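Local coordinates for protein PHB depolymerase (Penicillium funiculosum, PDB 2D81) that hydrolyses polyhydroxybutyrate, a bacterial storage polyester, using a circularly permuted alpha/beta hydrolase fold, at residues K92-T97 and L169-G174; V13-L18 and L223-H228; H135-D140 and D163-A168; S175-N180 and D252-I257. All blocks are in the same frame, centred on the assembly; numbering follows the deposited sequence.

How the contacts relate
Contact 2 lies at the core: two neighbouring parallel strands of the central sheet, all their touching residues buried. Contact 1 sets helix 164-173 against strand 92-98 of that sheet and is mostly buried. Contact 3 holds the start of the same helix, where the short strand 137-139 meets it. Contact 4 is nearer the surface and joins the loop after the helix to the turn before strand 256-260. The chemistry changes accordingly: backbone bonds with a histidine between two serines in contact 2, a lysine over an indole in contact 1, a backbone bond and stacked carboxylates in contact 3, asparagine amides in contact 4. Tyr173 links contacts 1 and 2; Arg179 links contacts 3 and 4.

Contact 1 of 4, residues K92-T97 and L169-G174; sequences KIYMWT and LKWIYG. With NAG (2-acetamido-2-deoxy-beta-D-glucopyranose), chain B.
Lys92 NZ donates a hydrogen bond of 2.8 Å to Trp171 O. It arrives nearly along the C=O axis, at a C=O...N angle of 171°. Three successive bends (chi2 to chi4 near -65°) fold the lysine chain back and bring NZ over the indole of Trp171. NZ stands 4.5 Å from the centroid of the five-membered ring of Trp171, over its face, in a cation-pi contact. CE of Lys92 makes a CH-pi contact with the same ring. The backbone of Ile93 approaches that indole too, and Ile93 N lies at the ring edge. The indole NE1 has its hydrogen bond to Asn124 O. Strand 92-97 belongs to the central sheet of the alpha/beta hydrolase fold, and helix 164-173 packs on it. Residues 169-173 of the helix run nearly antiparallel to strand 92-97, at 161°. Tyr94 continues the packing: its CB lies 3.9 Å from Trp171 CD1. Its hydroxyl is bonded to that of Tyr162. An alanine at Lys92 removes the ammonium and would probably leave Trp171 O without its mate and the indole freer to shift. The N-acetylglucosamine of the attached glycan also touches the lysine chain. CD of Lys92 comes within 3.2 Å of the sugar O5. Farther along the helix, CG of Lys92 is 3.5 Å from Ile172 O.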
loop_
_atom_site.group_PDB
_atom_site.type_symbol
_atom_site.label_atom_id
_atom_site.label_comp_id
_atom_site.label_asym_id
_atom_site.label_seq_id
_atom_site.Cartn_x
_atom_site.Cartn_y
_atom_site.Cartn_z
ATOM N N LYS A 92 11.157 1.292 9.065
ATOM C CA LYS A 92 11.806 1.014 7.791
ATOM C C LYS A 92 10.889 1.509 6.682
ATOM O O LYS A 92 9.723 1.119 6.612
ATOM C CB LYS A 92 12.055 -0.489 7.629
ATOM C CG LYS A 92 12.903 -1.105 8.732
ATOM C CD LYS A 92 14.282 -0.474 8.790
ATOM C CE LYS A 92 15.114 -0.839 7.572
ATOM N NZ LYS A 92 15.458 -2.286 7.571
ATOM N N ILE A 93 11.414 2.375 5.821
ATOM C CA ILE A 93 10.610 2.957 4.755
ATOM C C ILE A 93 11.257 2.691 3.407
ATOM O O ILE A 93 12.412 3.056 3.174
ATOM C CB ILE A 93 10.440 4.480 4.953
ATOM C CG1 ILE A 93 9.760 4.750 6.297
ATOM C CG2 ILE A 93 9.606 5.070 3.816
ATOM C CD1 ILE A 93 9.622 6.220 6.638
ATOM N N TYR A 94 10.503 2.031 2.534
ATOM C CA TYR A 94 10.953 1.703 1.189
ATOM C C TYR A 94 10.175 2.541 0.181
ATOM O O TYR A 94 8.957 2.658 0.275
ATOM C CB TYR A 94 10.720 0.216 0.905
ATOM C CG TYR A 94 10.973 -0.174 -0.535
ATOM C CD1 TYR A 94 12.253 -0.496 -0.978
ATOM C CD2 TYR A 94 9.931 -0.188 -1.462
ATOM C CE1 TYR A 94 12.490 -0.824 -2.311
ATOM C CE2 TYR A 94 10.156 -0.510 -2.796
ATOM C CZ TYR A 94 11.437 -0.827 -3.212
ATOM O OH TYR A 94 11.665 -1.138 -4.529
ATOM N N MET A 95 10.885 3.125 -0.778
ATOM C CA MET A 95 10.257 3.937 -1.816
ATOM C C MET A 95 10.820 3.591 -3.189
ATOM O O MET A 95 12.023 3.369 -3.333
ATOM C CB MET A 95 10.471 5.425 -1.524
ATOM C CG MET A 95 9.671 5.926 -0.335
ATOM S SD MET A 95 10.070 7.622 0.105
ATOM C CE MET A 95 11.506 7.341 1.138
ATOM N N TRP A 96 9.947 3.538 -4.191
ATOM C CA TRP A 96 10.346 3.168 -5.547
ATOM C C TRP A 96 9.648 4.032 -6.581
ATOM O O TRP A 96 8.473 4.365 -6.438
ATOM C CB TRP A 96 10.005 1.700 -5.831
ATOM C CG TRP A 96 10.331 1.272 -7.242
ATOM C CD1 TRP A 96 11.537 0.823 -7.706
ATOM C CD2 TRP A 96 9.450 1.291 -8.375
ATOM N NE1 TRP A 96 11.461 0.565 -9.053
ATOM C CE2 TRP A 96 10.193 0.841 -9.490
ATOM C CE3 TRP A 96 8.103 1.646 -8.556
ATOM C CZ2 TRP A 96 9.635 0.733 -10.771
ATOM C CZ3 TRP A 96 7.549 1.539 -9.834
ATOM C CH2 TRP A 96 8.316 1.085 -10.923
ATOM N N THR A 97 10.379 4.385 -7.629
ATOM C CA THR A 97 9.770 4.998 -8.794
ATOM C C THR A 97 10.453 4.495 -10.059
ATOM O O THR A 97 11.640 4.158 -10.045
ATOM C CB THR A 97 9.879 6.533 -8.738
ATOM O OG1 THR A 97 9.229 7.100 -9.884
ATOM C CG2 THR A 97 11.338 6.964 -8.717
ATOM N N LEU A 169 9.848 -5.988 0.767
ATOM C CA LEU A 169 9.734 -6.865 1.931
ATOM C C LEU A 169 11.075 -7.087 2.624
ATOM O O LEU A 169 11.150 -7.103 3.856
ATOM C CB LEU A 169 9.127 -8.213 1.527
ATOM C CG LEU A 169 7.662 -8.179 1.081
ATOM C CD1 LEU A 169 7.233 -9.572 0.643
ATOM C CD2 LEU A 169 6.782 -7.674 2.227
ATOM N N LYS A 170 12.134 -7.256 1.840
ATOM C CA LYS A 170 13.459 -7.395 2.418
ATOM C C LYS A 170 13.906 -6.112 3.108
ATOM O O LYS A 170 14.565 -6.168 4.142
ATOM C CB LYS A 170 14.478 -7.807 1.349
ATOM C CG LYS A 170 14.348 -9.267 0.932
ATOM C CD LYS A 170 15.466 -9.701 -0.007
ATOM C CE LYS A 170 15.367 -9.025 -1.360
ATOM N NZ LYS A 170 16.474 -9.464 -2.256
ATOM N N TRP A 171 13.544 -4.956 2.561
ATOM C CA TRP A 171 13.927 -3.714 3.218
ATOM C C TRP A 171 13.186 -3.551 4.537
ATOM O O TRP A 171 13.775 -3.177 5.550
ATOM C CB TRP A 171 13.649 -2.492 2.340
ATOM C CG TRP A 171 14.181 -1.256 2.986
ATOM C CD1 TRP A 171 13.468 -0.286 3.629
ATOM C CD2 TRP A 171 15.559 -0.915 3.147
ATOM N NE1 TRP A 171 14.321 0.639 4.188
ATOM C CE2 TRP A 171 15.612 0.275 3.906
ATOM C CE3 TRP A 171 16.759 -1.505 2.725
ATOM C CZ2 TRP A 171 16.819 0.890 4.254
ATOM C CZ3 TRP A 171 17.961 -0.894 3.071
ATOM C CH2 TRP A 171 17.980 0.292 3.827
ATOM N N ILE A 172 11.890 -3.838 4.519
ATOM C CA ILE A 172 11.061 -3.653 5.702
ATOM C C ILE A 172 11.418 -4.645 6.808
ATOM O O ILE A 172 11.527 -4.265 7.974
ATOM C CB ILE A 172 9.566 -3.786 5.343
ATOM C CG1 ILE A 172 9.168 -2.638 4.410
ATOM C CG2 ILE A 172 8.710 -3.769 6.611
ATOM C CD1 ILE A 172 7.757 -2.736 3.858
ATOM N N TYR A 173 11.610 -5.911 6.446
ATOM C CA TYR A 173 11.835 -6.951 7.444
ATOM C C TYR A 173 13.295 -7.339 7.647
ATOM O O TYR A 173 13.615 -8.095 8.567
ATOM C CB TYR A 173 11.018 -8.200 7.100
ATOM C CG TYR A 173 9.537 -7.995 7.288
ATOM C CD1 TYR A 173 8.732 -7.553 6.238
ATOM C CD2 TYR A 173 8.947 -8.184 8.537
ATOM C CE1 TYR A 173 7.375 -7.298 6.432
ATOM C CE2 TYR A 173 7.594 -7.930 8.741
ATOM C CZ TYR A 173 6.817 -7.486 7.684
ATOM O OH TYR A 173 5.490 -7.215 7.892
ATOM N N GLY A 174 14.172 -6.819 6.798
ATOM C CA GLY A 174 15.578 -7.169 6.890
ATOM C C GLY A 174 15.858 -8.463 6.156
ATOM O O GLY A 174 15.408 -8.651 5.024
HETATM C C1 NAG B . 16.193 1.022 12.040
HETATM C C2 NAG B . 15.993 1.557 13.469
HETATM C C3 NAG B . 16.095 0.430 14.517
HETATM C C4 NAG B . 15.336 -0.839 14.100
HETATM C C5 NAG B . 15.674 -1.209 12.660
HETATM C C6 NAG B . 14.921 -2.422 12.152
HETATM C C7 NAG B . 16.742 3.687 14.351
HETATM C C8 NAG B . 17.892 4.387 15.059
HETATM N N2 NAG B . 17.025 2.544 13.731
HETATM O O3 NAG B . 15.569 0.888 15.754
HETATM O O4 NAG B . 15.704 -1.909 14.957
HETATM O O5 NAG B . 15.349 -0.106 11.796
HETATM O O6 NAG B . 15.665 -3.095 11.145
HETATM O O7 NAG B . 15.616 4.184 14.372
#

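Contact 2 of 4, residues V13-L18 and L223-H228; sequences VSVSGL and LHVALH
Strands 13-18 and 223-227 run parallel, 4.5 Å apart at closest approach and 18° from exact alignment. Five backbone hydrogen bonds join them; the one from Ser16 N to Val225 O is 2.8 Å. Val15 CA also comes 3.1 Å from Val225 O in a CA-H...O contact. Between Ser14 and Ser16 sits the ring of His224, which meets both hydroxyls at its edge, in its plane. Ser14 OG is 2.8 Å from His224 ND1. Ser16 OG is 2.7 Å from His224 NE2. Both are hydrogen bonds, so the two ring nitrogens are held at once and rotation of the ring is restrained. CG of His224 is anti to the backbone N (chi1 -174°), and the ring's CE1 lies 3.4 Å from Val15 C. Tyr173 and Tyr247 extend the network, bonding to Ser14 OG and Ser16 OG respectively. These strands are neighbours near the middle of the central sheet of the alpha/beta hydrolase fold. On the face carrying Val15, Val225 and Leu227 the side chains that meet are apolar. Val15 CG2 meets Val225 CB at 3.8 Å and Leu227 CD1 at 4.1 Å. Helix 20-31 covers Val15 and Leu227, while helix 301-314 covers Val13, Leu223 and Val225. Gly17 pairs with Leu227, and a side chain there would clash with Leu227 O.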
loop_
_atom_site.group_PDB
_atom_site.type_symbol
_atom_site.label_atom_id
_atom_site.label_comp_id
_atom_site.label_asym_id
_atom_site.label_seq_id
_atom_site.Cartn_x
_atom_site.Cartn_y
_atom_site.Cartn_z
ATOM N N VAL A 13 3.802 -5.870 11.776
ATOM C CA VAL A 13 2.879 -5.439 10.728
ATOM C C VAL A 13 3.458 -4.306 9.877
ATOM O O VAL A 13 4.099 -3.383 10.391
ATOM C CB VAL A 13 1.532 -4.978 11.339
ATOM C CG1 VAL A 13 0.580 -4.534 10.237
ATOM C CG2 VAL A 13 0.908 -6.120 12.142
ATOM N N SER A 14 3.225 -4.389 8.572
ATOM C CA SER A 14 3.671 -3.363 7.634
ATOM C C SER A 14 2.708 -3.291 6.452
ATOM O O SER A 14 1.777 -4.096 6.354
ATOM C CB SER A 14 5.084 -3.681 7.132
ATOM O OG SER A 14 5.121 -4.936 6.468
ATOM N N VAL A 15 2.935 -2.331 5.558
ATOM C CA VAL A 15 2.050 -2.114 4.415
ATOM C C VAL A 15 2.812 -1.508 3.232
ATOM O O VAL A 15 3.774 -0.763 3.421
ATOM C CB VAL A 15 0.875 -1.173 4.801
ATOM C CG1 VAL A 15 1.419 0.164 5.310
ATOM C CG2 VAL A 15 -0.040 -0.954 3.604
ATOM N N SER A 16 2.383 -1.843 2.016
ATOM C CA SER A 16 2.898 -1.196 0.807
ATOM C C SER A 16 1.804 -1.138 -0.253
ATOM O O SER A 16 0.750 -1.754 -0.101
ATOM C CB SER A 16 4.120 -1.954 0.254
ATOM O OG SER A 16 3.766 -3.199 -0.325
ATOM N N GLY A 17 2.055 -0.398 -1.328
ATOM C CA GLY A 17 1.078 -0.321 -2.399
ATOM C C GLY A 17 1.569 0.452 -3.605
ATOM O O GLY A 17 2.604 1.117 -3.547
ATOM N N LEU A 18 0.820 0.357 -4.701
ATOM C CA LEU A 18 1.172 1.030 -5.949
ATOM C C LEU A 18 0.246 2.211 -6.225
ATOM O O LEU A 18 -0.975 2.080 -6.146
ATOM C CB LEU A 18 1.081 0.050 -7.118
ATOM C CG LEU A 18 1.293 0.649 -8.512
ATOM C CD1 LEU A 18 2.760 1.020 -8.711
ATOM C CD2 LEU A 18 0.855 -0.358 -9.559
ATOM N N LEU A 223 2.741 -9.975 9.118
ATOM C CA LEU A 223 1.658 -9.548 8.242
ATOM C C LEU A 223 2.065 -8.329 7.419
ATOM O O LEU A 223 2.455 -7.297 7.970
ATOM C CB LEU A 223 0.416 -9.209 9.068
ATOM C CG LEU A 223 -0.767 -8.579 8.318
ATOM C CD1 LEU A 223 -1.352 -9.566 7.319
ATOM C CD2 LEU A 223 -1.832 -8.159 9.325
ATOM N N HIS A 224 1.971 -8.458 6.102
ATOM C CA HIS A 224 2.153 -7.325 5.202
ATOM C C HIS A 224 0.852 -7.079 4.449
ATOM O O HIS A 224 0.262 -8.006 3.887
ATOM C CB HIS A 224 3.271 -7.613 4.196
ATOM C CG HIS A 224 3.617 -6.446 3.322
ATOM N ND1 HIS A 224 4.312 -5.349 3.786
ATOM C CD2 HIS A 224 3.350 -6.197 2.017
ATOM C CE1 HIS A 224 4.460 -4.477 2.805
ATOM N NE2 HIS A 224 3.884 -4.968 1.721
ATOM N N VAL A 225 0.408 -5.828 4.448
ATOM C CA VAL A 225 -0.768 -5.425 3.693
ATOM C C VAL A 225 -0.305 -4.835 2.364
ATOM O O VAL A 225 0.480 -3.888 2.342
ATOM C CB VAL A 225 -1.578 -4.361 4.469
ATOM C CG1 VAL A 225 -2.836 -3.982 3.695
ATOM C CG2 VAL A 225 -1.940 -4.895 5.848
ATOM N N ALA A 226 -0.780 -5.408 1.263
ATOM C CA ALA A 226 -0.397 -4.937 -0.067
ATOM C C ALA A 226 -1.597 -4.331 -0.793
ATOM O O ALA A 226 -2.626 -4.987 -0.966
ATOM C CB ALA A 226 0.182 -6.092 -0.883
ATOM N N LEU A 227 -1.456 -3.080 -1.221
ATOM C CA LEU A 227 -2.573 -2.332 -1.796
ATOM C C LEU A 227 -2.444 -2.107 -3.303
ATOM O O LEU A 227 -1.513 -1.449 -3.765
ATOM C CB LEU A 227 -2.705 -0.979 -1.089
ATOM C CG LEU A 227 -2.959 -1.028 0.419
ATOM C CD1 LEU A 227 -2.870 0.379 0.991
ATOM C CD2 LEU A 227 -4.323 -1.641 0.704
ATOM N N HIS A 228 -3.395 -2.647 -4.060
ATOM C CA HIS A 228 -3.453 -2.431 -5.503
ATOM C C HIS A 228 -3.686 -0.952 -5.826
ATOM O O HIS A 228 -4.095 -0.172 -4.960
ATOM C CB HIS A 228 -4.577 -3.287 -6.109
ATOM C CG HIS A 228 -5.956 -2.847 -5.716
ATOM N ND1 HIS A 228 -6.570 -1.743 -6.266
ATOM C CD2 HIS A 228 -6.835 -3.359 -4.821
ATOM C CE1 HIS A 228 -7.767 -1.593 -5.729
ATOM N NE2 HIS A 228 -7.953 -2.559 -4.848
#

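Contact 3 of 4, residues H135-D140 and D163-A168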
loop_
_atom_site.group_PDB
_atom_site.type_symbol
_atom_site.label_atom_id
_atom_site.label_comp_id
_atom_site.label_asym_id
_atom_site.label_seq_id
_atom_site.Cartn_x
_atom_site.Cartn_y
_atom_site.Cartn_z
ATOM N N HIS A 135 4.823 3.919 -15.221
ATOM C CA HIS A 135 3.868 3.695 -14.149
ATOM C C HIS A 135 3.289 2.281 -14.223
ATOM O O HIS A 135 2.361 2.014 -14.985
ATOM C CB HIS A 135 2.737 4.714 -14.233
ATOM C CG HIS A 135 1.938 4.816 -12.975
ATOM N ND1 HIS A 135 2.443 5.373 -11.818
ATOM C CD2 HIS A 135 0.685 4.399 -12.676
ATOM C CE1 HIS A 135 1.534 5.292 -10.862
ATOM N NE2 HIS A 135 0.460 4.705 -11.358
ATOM N N THR A 136 3.846 1.382 -13.420
ATOM C CA THR A 136 3.450 -0.017 -13.425
ATOM C C THR A 136 4.094 -0.661 -12.200
ATOM O O THR A 136 5.062 -0.120 -11.658
ATOM C CB THR A 136 3.955 -0.717 -14.711
ATOM O OG1 THR A 136 3.331 -2.001 -14.840
ATOM C CG2 THR A 136 5.468 -0.897 -14.662
ATOM N N PHE A 137 3.564 -1.794 -11.748
ATOM C CA PHE A 137 4.196 -2.501 -10.637
ATOM C C PHE A 137 5.396 -3.286 -11.157
ATOM O O PHE A 137 5.257 -4.114 -12.051
ATOM C CB PHE A 137 3.221 -3.468 -9.963
ATOM C CG PHE A 137 3.683 -3.922 -8.610
ATOM C CD1 PHE A 137 3.229 -3.290 -7.458
ATOM C CD2 PHE A 137 4.628 -4.936 -8.491
ATOM C CE1 PHE A 137 3.712 -3.656 -6.208
ATOM C CE2 PHE A 137 5.119 -5.310 -7.240
ATOM C CZ PHE A 137 4.658 -4.664 -6.096
ATOM N N PRO A 138 6.589 -3.044 -10.590
ATOM C CA PRO A 138 7.807 -3.741 -11.020
ATOM C C PRO A 138 7.999 -5.150 -10.456
ATOM O O PRO A 138 8.096 -5.333 -9.242
ATOM C CB PRO A 138 8.910 -2.795 -10.566
ATOM C CG PRO A 138 8.365 -2.291 -9.256
ATOM C CD PRO A 138 6.899 -2.013 -9.578
ATOM N N THR A 139 8.071 -6.138 -11.345
ATOM C CA THR A 139 8.463 -7.490 -10.947
ATOM C C THR A 139 9.628 -7.949 -11.819
ATOM O O THR A 139 10.086 -7.209 -12.688
ATOM C CB THR A 139 7.305 -8.488 -11.115
ATOM O OG1 THR A 139 7.203 -8.885 -12.487
ATOM C CG2 THR A 139 5.991 -7.849 -10.690
ATOM N N ASP A 140 10.107 -9.168 -11.591
ATOM C CA ASP A 140 11.174 -9.706 -12.427
ATOM C C ASP A 140 10.755 -11.005 -13.101
ATOM O O ASP A 140 11.592 -11.834 -13.449
ATOM C CB ASP A 140 12.442 -9.920 -11.593
ATOM C CG ASP A 140 12.293 -11.027 -10.567
ATOM O OD1 ASP A 140 11.155 -11.291 -10.116
ATOM O OD2 ASP A 140 13.327 -11.626 -10.199
ATOM N N ASP A 163 12.648 -7.107 -8.995
ATOM C CA ASP A 163 11.736 -7.724 -8.044
ATOM C C ASP A 163 11.338 -6.699 -6.983
ATOM O O ASP A 163 11.953 -6.623 -5.921
ATOM C CB ASP A 163 12.421 -8.924 -7.385
ATOM C CG ASP A 163 11.507 -9.679 -6.433
ATOM O OD1 ASP A 163 11.995 -10.621 -5.778
ATOM O OD2 ASP A 163 10.308 -9.341 -6.338
ATOM N N GLY A 164 10.311 -5.910 -7.287
ATOM C CA GLY A 164 9.890 -4.854 -6.383
ATOM C C GLY A 164 9.330 -5.365 -5.071
ATOM O O GLY A 164 9.653 -4.833 -4.010
ATOM N N ALA A 165 8.486 -6.390 -5.142
ATOM C CA ALA A 165 7.885 -6.954 -3.938
ATOM C C ALA A 165 8.978 -7.443 -3.000
ATOM O O ALA A 165 8.950 -7.172 -1.799
ATOM C CB ALA A 165 6.947 -8.104 -4.304
ATOM N N GLY A 166 9.947 -8.160 -3.560
ATOM C CA GLY A 166 11.046 -8.669 -2.764
ATOM C C GLY A 166 11.890 -7.561 -2.162
ATOM O O GLY A 166 12.292 -7.635 -1.004
ATOM N N ALA A 167 12.168 -6.530 -2.953
ATOM C CA ALA A 167 12.956 -5.404 -2.468
ATOM C C ALA A 167 12.258 -4.744 -1.282
ATOM O O ALA A 167 12.885 -4.457 -0.263
ATOM C CB ALA A 167 13.165 -4.390 -3.585
ATOM N N ALA A 168 10.958 -4.505 -1.422
ATOM C CA ALA A 168 10.190 -3.857 -0.363
ATOM C C ALA A 168 10.154 -4.702 0.909
ATOM O O ALA A 168 10.398 -4.197 2.006
ATOM C CB ALA A 168 8.766 -3.575 -0.843
HETATM O O HOH W 1 9.044 -10.035 -8.824
#
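Asp163 and Asp140 meet with their carboxylates stacked, the two planes 6° apart. The closest carbons are Asp140 CG and Asp163 CB, at 3.8 Å. Like charges lie near each other here, with Asp140 OD1 4.3 Å from Asp163 OD2. Arg179 probably offsets the repulsion, since its guanidinium forms salt bridges to Asp140 OD2 and Asp163 OD1. Trp250 NE1 also bonds to Asp163 OD1. With CG anti to the backbone N (chi1 -177°), the Asp163 carboxylate lies by the first turn of the helix. Its OD2 accepts from Gly166 N at 3.0 Å, a bond met from above the carboxylate plane. A water donates to Asp163 OD2 and accepts from Asp140 N, so one water bridges the two segments.

Gly164 N donates to Pro138 O over 3.0 Å. The donor stands above the carbonyl plane, and the N-H...O angle is 141°. A side chain at Gly164 would clash with Pro138 O. The proline ring packs nearby, its CG 4.1 Å from Gly164 CA. Ala165 then meets the ring of Phe137: CE2 of Phe137 lies 4.1 Å from Ala165 N and a little farther from Ala165 CB. Beyond this, Ala167 and Ala168 turn to Tyr94 of strand 92-98.

Strand 137-139 crosses helix residues 164-168 at about a right angle. Asp163, with its bond from Gly166 N, is the N-cap of helix 164-173. The strand follows His135, which touches the bound hydroxybutyrate trimer. The bond of His135 to Asp101 is consistent with the His-Asp part of the catalytic triad of the alpha/beta hydrolase fold.

Contact 4 of 4, residues S175-N180 and D252-I257; sequences SLNARN and DTNNMI
Asn254 grips the backbone of Asn177 with both ends of its amide. Asn254 OD1 accepts from Asn177 N at 2.6 Å, in the carbonyl plane and on a lone pair. Asn254 ND2 donates to Asn177 O at 3.0 Å, nearly straight at 170°. An alanine at Asn254 would probably leave both backbone groups of Asn177 without these mates and the loop less firmly held. Asn177 returns a bond: its ND2 donates to Thr253 O at 3.0 Å. Thr253 OG1 donates to Ala178 O over 2.7 Å, from above the carbonyl plane. At the far end, Asn180 ND2 reaches Asp252 OD1 at 2.9 Å, on the anti side of the carboxylate. Leu176 CD2 lies against the Asn254 amide, 3.7 Å from Asn254 CG. The apolar part is small: Leu176 CD2 meets Met256 CE at 4.5 Å.

A second shell positions these groups. Trp250 O accepts from Asn254 ND2 as well. Tyr209 and Ser185 hold Asp252 OD2, and Gly182 N bonds to Asn180 OD1. The loop after helix 164-173 is thus fastened to the turn between helix 247-251 and strand 256-260. Leu176 rests on Leu169 and Lys170 of helix 164-173, while Met256 packs on that helix and on strand 221-227.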
loop_
_atom_site.group_PDB
_atom_site.type_symbol
_atom_site.label_atom_id
_atom_site.label_comp_id
_atom_site.label_asym_id
_atom_site.label_seq_id
_atom_site.Cartn_x
_atom_site.Cartn_y
_atom_site.Cartn_z
ATOM N N SER A 175 16.603 -9.360 6.789
ATOM C CA SER A 175 16.858 -10.659 6.192
ATOM C C SER A 175 15.524 -11.345 5.913
ATOM O O SER A 175 14.566 -11.194 6.673
ATOM C CB SER A 175 17.709 -11.520 7.131
ATOM O OG SER A 175 17.136 -11.591 8.427
ATOM N N LEU A 176 15.464 -12.059 4.797
ATOM C CA LEU A 176 14.373 -12.981 4.511
ATOM C C LEU A 176 14.964 -14.215 3.852
ATOM O O LEU A 176 16.009 -14.136 3.206
ATOM C CB LEU A 176 13.352 -12.340 3.566
ATOM C CG LEU A 176 12.503 -11.204 4.137
ATOM C CD1 LEU A 176 11.532 -10.699 3.074
ATOM C CD2 LEU A 176 11.743 -11.705 5.355
ATOM N N ASN A 177 14.296 -15.353 4.020
ATOM C CA ASN A 177 14.680 -16.564 3.310
ATOM C C ASN A 177 14.335 -16.415 1.835
ATOM O O ASN A 177 13.412 -15.681 1.475
ATOM C CB ASN A 177 13.952 -17.781 3.889
ATOM C CG ASN A 177 14.210 -17.963 5.371
ATOM O OD1 ASN A 177 15.349 -17.874 5.830
ATOM N ND2 ASN A 177 13.151 -18.229 6.128
ATOM N N ALA A 178 15.082 -17.115 0.986
ATOM C CA ALA A 178 14.880 -17.048 -0.455
ATOM C C ALA A 178 13.418 -17.292 -0.811
ATOM O O ALA A 178 12.752 -18.135 -0.207
ATOM C CB ALA A 178 15.762 -18.071 -1.147
ATOM N N ARG A 179 12.923 -16.551 -1.794
ATOM C CA ARG A 179 11.535 -16.683 -2.218
ATOM C C ARG A 179 11.292 -18.050 -2.842
ATOM O O ARG A 179 12.218 -18.688 -3.344
ATOM C CB ARG A 179 11.185 -15.600 -3.234
ATOM C CG ARG A 179 11.947 -15.724 -4.541
ATOM C CD ARG A 179 11.529 -14.644 -5.526
ATOM N NE ARG A 179 12.328 -14.699 -6.745
ATOM C CZ ARG A 179 12.170 -13.883 -7.781
ATOM N NH1 ARG A 179 11.236 -12.941 -7.752
ATOM N NH2 ARG A 179 12.949 -14.007 -8.847
ATOM N N ASN A 180 10.037 -18.484 -2.807
ATOM C CA ASN A 180 9.614 -19.717 -3.463
ATOM C C ASN A 180 9.266 -19.429 -4.919
ATOM O O ASN A 180 8.321 -18.697 -5.200
ATOM C CB ASN A 180 8.388 -20.289 -2.751
ATOM C CG ASN A 180 7.886 -21.563 -3.390
ATOM O OD1 ASN A 180 8.458 -22.053 -4.365
ATOM N ND2 ASN A 180 6.809 -22.113 -2.839
ATOM N N ASP A 252 5.793 -16.902 1.288
ATOM C CA ASP A 252 5.595 -18.344 1.424
ATOM C C ASP A 252 6.708 -19.016 2.217
ATOM O O ASP A 252 6.490 -20.044 2.859
ATOM C CB ASP A 252 5.499 -19.008 0.048
ATOM C CG ASP A 252 4.824 -20.363 0.107
ATOM O OD1 ASP A 252 5.334 -21.324 -0.505
ATOM O OD2 ASP A 252 3.776 -20.461 0.767
ATOM N N THR A 253 7.903 -18.439 2.166
ATOM C CA THR A 253 9.055 -19.042 2.826
ATOM C C THR A 253 9.487 -18.267 4.069
ATOM O O THR A 253 10.548 -18.533 4.637
ATOM C CB THR A 253 10.252 -19.134 1.862
ATOM O OG1 THR A 253 10.565 -17.827 1.359
ATOM C CG2 THR A 253 9.926 -20.060 0.699
ATOM N N ASN A 254 8.660 -17.318 4.498
ATOM C CA ASN A 254 9.035 -16.421 5.587
ATOM C C ASN A 254 7.927 -16.194 6.609
ATOM O O ASN A 254 7.870 -15.145 7.253
ATOM C CB ASN A 254 9.498 -15.078 5.012
ATOM C CG ASN A 254 10.867 -15.166 4.373
ATOM O OD1 ASN A 254 11.880 -15.243 5.068
ATOM N ND2 ASN A 254 10.906 -15.170 3.044
ATOM N N ASN A 255 7.062 -17.190 6.770
ATOM C CA ASN A 255 6.022 -17.150 7.794
ATOM C C ASN A 255 5.295 -15.816 7.767
ATOM O O ASN A 255 5.103 -15.182 8.804
ATOM C CB ASN A 255 6.628 -17.365 9.181
ATOM C CG ASN A 255 7.336 -18.694 9.309
ATOM O OD1 ASN A 255 6.785 -19.738 8.964
ATOM N ND2 ASN A 255 8.563 -18.666 9.818
ATOM N N MET A 256 4.903 -15.391 6.573
ATOM C CA MET A 256 4.295 -14.078 6.391
ATOM C C MET A 256 2.953 -14.212 5.678
ATOM O O MET A 256 2.855 -14.876 4.648
ATOM C CB MET A 256 5.229 -13.185 5.570
ATOM C CG MET A 256 4.769 -11.744 5.435
ATOM S SD MET A 256 5.863 -10.816 4.349
ATOM C CE MET A 256 7.378 -10.792 5.348
ATOM N N ILE A 257 1.924 -13.584 6.239
ATOM C CA ILE A 257 0.633 -13.470 5.574
ATOM C C ILE A 257 0.601 -12.156 4.790
ATOM O O ILE A 257 1.078 -11.129 5.271
ATOM C CB ILE A 257 -0.518 -13.484 6.610
ATOM C CG1 ILE A 257 -0.559 -14.846 7.314
ATOM C CG2 ILE A 257 -1.849 -13.190 5.930
ATOM C CD1 ILE A 257 -1.598 -14.934 8.429
#